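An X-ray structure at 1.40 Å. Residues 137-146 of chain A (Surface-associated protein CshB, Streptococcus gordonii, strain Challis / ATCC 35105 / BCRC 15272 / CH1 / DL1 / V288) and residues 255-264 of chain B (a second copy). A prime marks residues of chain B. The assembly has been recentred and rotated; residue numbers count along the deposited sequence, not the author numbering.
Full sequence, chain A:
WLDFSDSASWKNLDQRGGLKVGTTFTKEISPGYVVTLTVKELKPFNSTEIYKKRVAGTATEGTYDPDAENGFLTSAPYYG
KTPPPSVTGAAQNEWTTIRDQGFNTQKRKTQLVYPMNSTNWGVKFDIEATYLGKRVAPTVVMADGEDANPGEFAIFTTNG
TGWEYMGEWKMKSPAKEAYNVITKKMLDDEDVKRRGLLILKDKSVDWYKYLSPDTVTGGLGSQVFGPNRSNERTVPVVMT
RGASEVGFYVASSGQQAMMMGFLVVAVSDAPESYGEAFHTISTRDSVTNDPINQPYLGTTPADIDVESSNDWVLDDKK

Chain A 137-146: APTVVMADGE
Chain B (255-264) QQAMMMGFLV

Val140, Met142, Met260′ and Phe262′ share one sheet face. There Met142 (m, t, p) packs CG on Met260′ CG (t, t, m) at 4.0 Å, and its CE reaches Met258′ CG (t, t, p) at 3.8 Å. Val140 (t) sets CG1 3.9 Å from Met260′ CG and CG2 3.6 Å from Phe262′ CE2 (chi1 m, chi2 73°). Pro138 CB meets the ring edge, 3.9 Å from Phe262′ CE2.

Strand 139-144 and the facing strand of chain B, through Met259′ to Phe262′, run antiparallel at 156°. Val140 faces Phe262′ and Met142 faces Met260′ as non-hydrogen-bonded pairs (CA-CA 4.7 and 4.6 Å). Contacting residues are extended except Gly145 (phi/psi -75/-15).

On the other face, Val141 (m) fills the space over Gly261′, where a CB would lie tight against Val141 CG2. Val141 and Gly261′ exchange backbone hydrogen bonds: Val141 N to Gly261′ O 2.9 Å, Gly261′ N to Val141 O 2.8 Å. Ala143 and Met259′ (m, t, p) repeat this: Ala143 N to Met259′ O 3.1 Å, Met259′ N to Ala143 O 2.9 Å.

At one end, Leu263′ N donates to Thr139 O (2.9 Å); a water bridges Thr139 N and Leu263′ O. At the other, Gly145 N donates to Ala257′ O (2.9 Å). Asp144 (t) OD1 accepts from Ala257′ N (3.1 Å) across the contact and Glu146 N (2.9 Å) in its own chain.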

# COMPACT_ATOMS: atom_id res chain seq x y z
N ALA A 137 18.98 -28.04 16.07
CA ALA A 137 18.65 -26.60 16.17
C ALA A 137 18.12 -26.18 14.81
O ALA A 137 18.86 -26.21 13.84
CB ALA A 137 19.85 -25.79 16.56
N PRO A 138 16.91 -25.61 14.74
CA PRO A 138 16.41 -25.18 13.44
C PRO A 138 16.84 -23.76 13.07
O PRO A 138 17.29 -22.99 13.94
CB PRO A 138 14.91 -25.19 13.74
CG PRO A 138 14.78 -24.79 15.15
CD PRO A 138 15.99 -25.44 15.86
N THR A 139 16.76 -23.48 11.81
CA THR A 139 16.97 -22.15 11.22
C THR A 139 15.61 -21.72 10.68
O THR A 139 15.14 -22.31 9.68
CB THR A 139 18.04 -22.13 10.15
OG1 THR A 139 19.29 -22.54 10.73
CG2 THR A 139 18.19 -20.77 9.50
N VAL A 140 14.99 -20.78 11.35
CA VAL A 140 13.58 -20.40 11.10
C VAL A 140 13.56 -19.04 10.44
O VAL A 140 14.27 -18.13 10.89
CB VAL A 140 12.78 -20.33 12.38
CG1 VAL A 140 11.39 -19.87 12.11
CG2 VAL A 140 12.77 -21.68 13.08
N VAL A 141 12.80 -18.93 9.37
CA VAL A 141 12.58 -17.61 8.71
C VAL A 141 11.11 -17.23 8.86
O VAL A 141 10.24 -18.11 8.89
CB VAL A 141 12.98 -17.57 7.23
CG1 VAL A 141 14.50 -17.65 7.15
CG2 VAL A 141 12.30 -18.65 6.41
N MET A 142 10.86 -15.94 9.01
CA MET A 142 9.48 -15.45 9.21
C MET A 142 9.28 -14.12 8.45
O MET A 142 10.22 -13.42 8.21
CB MET A 142 9.15 -15.32 10.72
CG MET A 142 8.81 -16.70 11.46
SD MET A 142 8.38 -16.36 13.18
CE MET A 142 6.65 -16.07 12.81
N ALA A 143 8.04 -13.90 8.02
CA ALA A 143 7.64 -12.66 7.34
C ALA A 143 6.15 -12.48 7.54
O ALA A 143 5.42 -13.41 7.88
CB ALA A 143 7.96 -12.73 5.84
N ASP A 144 5.72 -11.22 7.34
CA ASP A 144 4.29 -10.90 7.19
C ASP A 144 3.98 -10.98 5.71
O ASP A 144 4.57 -10.21 4.97
CB ASP A 144 3.96 -9.51 7.74
CG ASP A 144 2.50 -9.09 7.67
OD1 ASP A 144 1.66 -9.81 7.15
OD2 ASP A 144 2.24 -7.98 8.19
N GLY A 145 3.05 -11.82 5.34
CA GLY A 145 2.72 -11.98 3.90
C GLY A 145 1.91 -10.81 3.37
O GLY A 145 1.74 -10.75 2.12
N GLU A 146 1.34 -9.97 4.23
CA GLU A 146 0.48 -8.86 3.76
C GLU A 146 1.20 -7.52 3.87
O GLU A 146 2.08 -7.35 4.67
CB GLU A 146 -0.81 -8.78 4.57
CG GLU A 146 -1.71 -9.97 4.41
CD GLU A 146 -2.53 -9.86 3.13
OE1 GLU A 146 -2.50 -8.81 2.51
OE2 GLU A 146 -3.16 -10.82 2.79
N GLN B 255 -6.15 -7.11 7.76
CA GLN B 255 -5.61 -8.44 8.10
C GLN B 255 -4.14 -8.50 7.77
O GLN B 255 -3.67 -7.96 6.75
CB GLN B 255 -6.30 -9.57 7.33
CG GLN B 255 -7.70 -9.83 7.81
CD GLN B 255 -8.28 -11.04 7.13
OE1 GLN B 255 -9.40 -10.95 6.63
NE2 GLN B 255 -7.59 -12.15 7.21
N GLN B 256 -3.38 -9.19 8.61
CA GLN B 256 -1.98 -9.50 8.30
C GLN B 256 -1.89 -11.01 8.20
O GLN B 256 -2.85 -11.69 8.49
CB GLN B 256 -1.04 -8.94 9.36
CG GLN B 256 -1.24 -7.48 9.68
CD GLN B 256 -1.20 -6.59 8.46
OE1 GLN B 256 -0.25 -6.60 7.62
NE2 GLN B 256 -2.21 -5.76 8.31
N ALA B 257 -0.74 -11.55 7.88
CA ALA B 257 -0.64 -13.00 7.71
C ALA B 257 0.74 -13.51 8.05
O ALA B 257 1.71 -12.90 7.65
CB ALA B 257 -0.95 -13.29 6.25
N MET B 258 0.85 -14.60 8.77
CA MET B 258 2.16 -15.17 9.13
C MET B 258 2.66 -16.07 8.01
O MET B 258 1.93 -16.97 7.57
CB MET B 258 2.04 -15.99 10.40
CG MET B 258 3.37 -16.38 10.99
SD MET B 258 3.22 -17.61 12.30
CE MET B 258 3.02 -19.06 11.29
N MET B 259 3.90 -15.89 7.66
CA MET B 259 4.66 -16.85 6.86
C MET B 259 5.79 -17.38 7.75
O MET B 259 6.48 -16.57 8.45
CB MET B 259 5.33 -16.20 5.67
CG MET B 259 4.28 -15.61 4.74
SD MET B 259 4.94 -14.81 3.28
CE MET B 259 5.76 -16.19 2.48
N MET B 260 6.03 -18.67 7.71
CA MET B 260 7.12 -19.28 8.52
C MET B 260 7.78 -20.33 7.63
O MET B 260 7.06 -21.13 7.00
CB MET B 260 6.63 -19.94 9.80
CG MET B 260 7.80 -20.50 10.64
SD MET B 260 7.19 -21.48 12.07
CE MET B 260 6.41 -20.25 13.07
N GLY B 261 9.09 -20.37 7.61
CA GLY B 261 9.83 -21.37 6.86
C GLY B 261 11.05 -21.80 7.63
O GLY B 261 11.37 -21.31 8.72
N PHE B 262 11.64 -22.86 7.10
CA PHE B 262 12.84 -23.47 7.69
C PHE B 262 13.89 -23.60 6.60
O PHE B 262 13.56 -24.00 5.47
CB PHE B 262 12.49 -24.81 8.30
CG PHE B 262 11.64 -24.75 9.53
CD1 PHE B 262 10.28 -24.44 9.49
CD2 PHE B 262 12.21 -24.89 10.78
CE1 PHE B 262 9.57 -24.31 10.67
CE2 PHE B 262 11.48 -24.85 11.96
CZ PHE B 262 10.14 -24.53 11.91
N LEU B 263 15.14 -23.39 6.99
CA LEU B 263 16.28 -23.61 6.08
C LEU B 263 16.98 -24.89 6.58
O LEU B 263 17.17 -25.02 7.77
CB LEU B 263 17.20 -22.40 6.09
CG LEU B 263 16.53 -21.06 5.77
CD1 LEU B 263 17.55 -19.94 5.75
CD2 LEU B 263 15.76 -21.13 4.48
N VAL B 264 17.32 -25.79 5.66
CA VAL B 264 17.96 -27.08 6.07
C VAL B 264 19.36 -27.27 5.48
O VAL B 264 19.96 -28.29 5.79
CB VAL B 264 17.07 -28.25 5.62
CG1 VAL B 264 15.69 -28.14 6.21
CG2 VAL B 264 16.97 -28.28 4.12
O HOH W 1 15.66 -25.52 10.12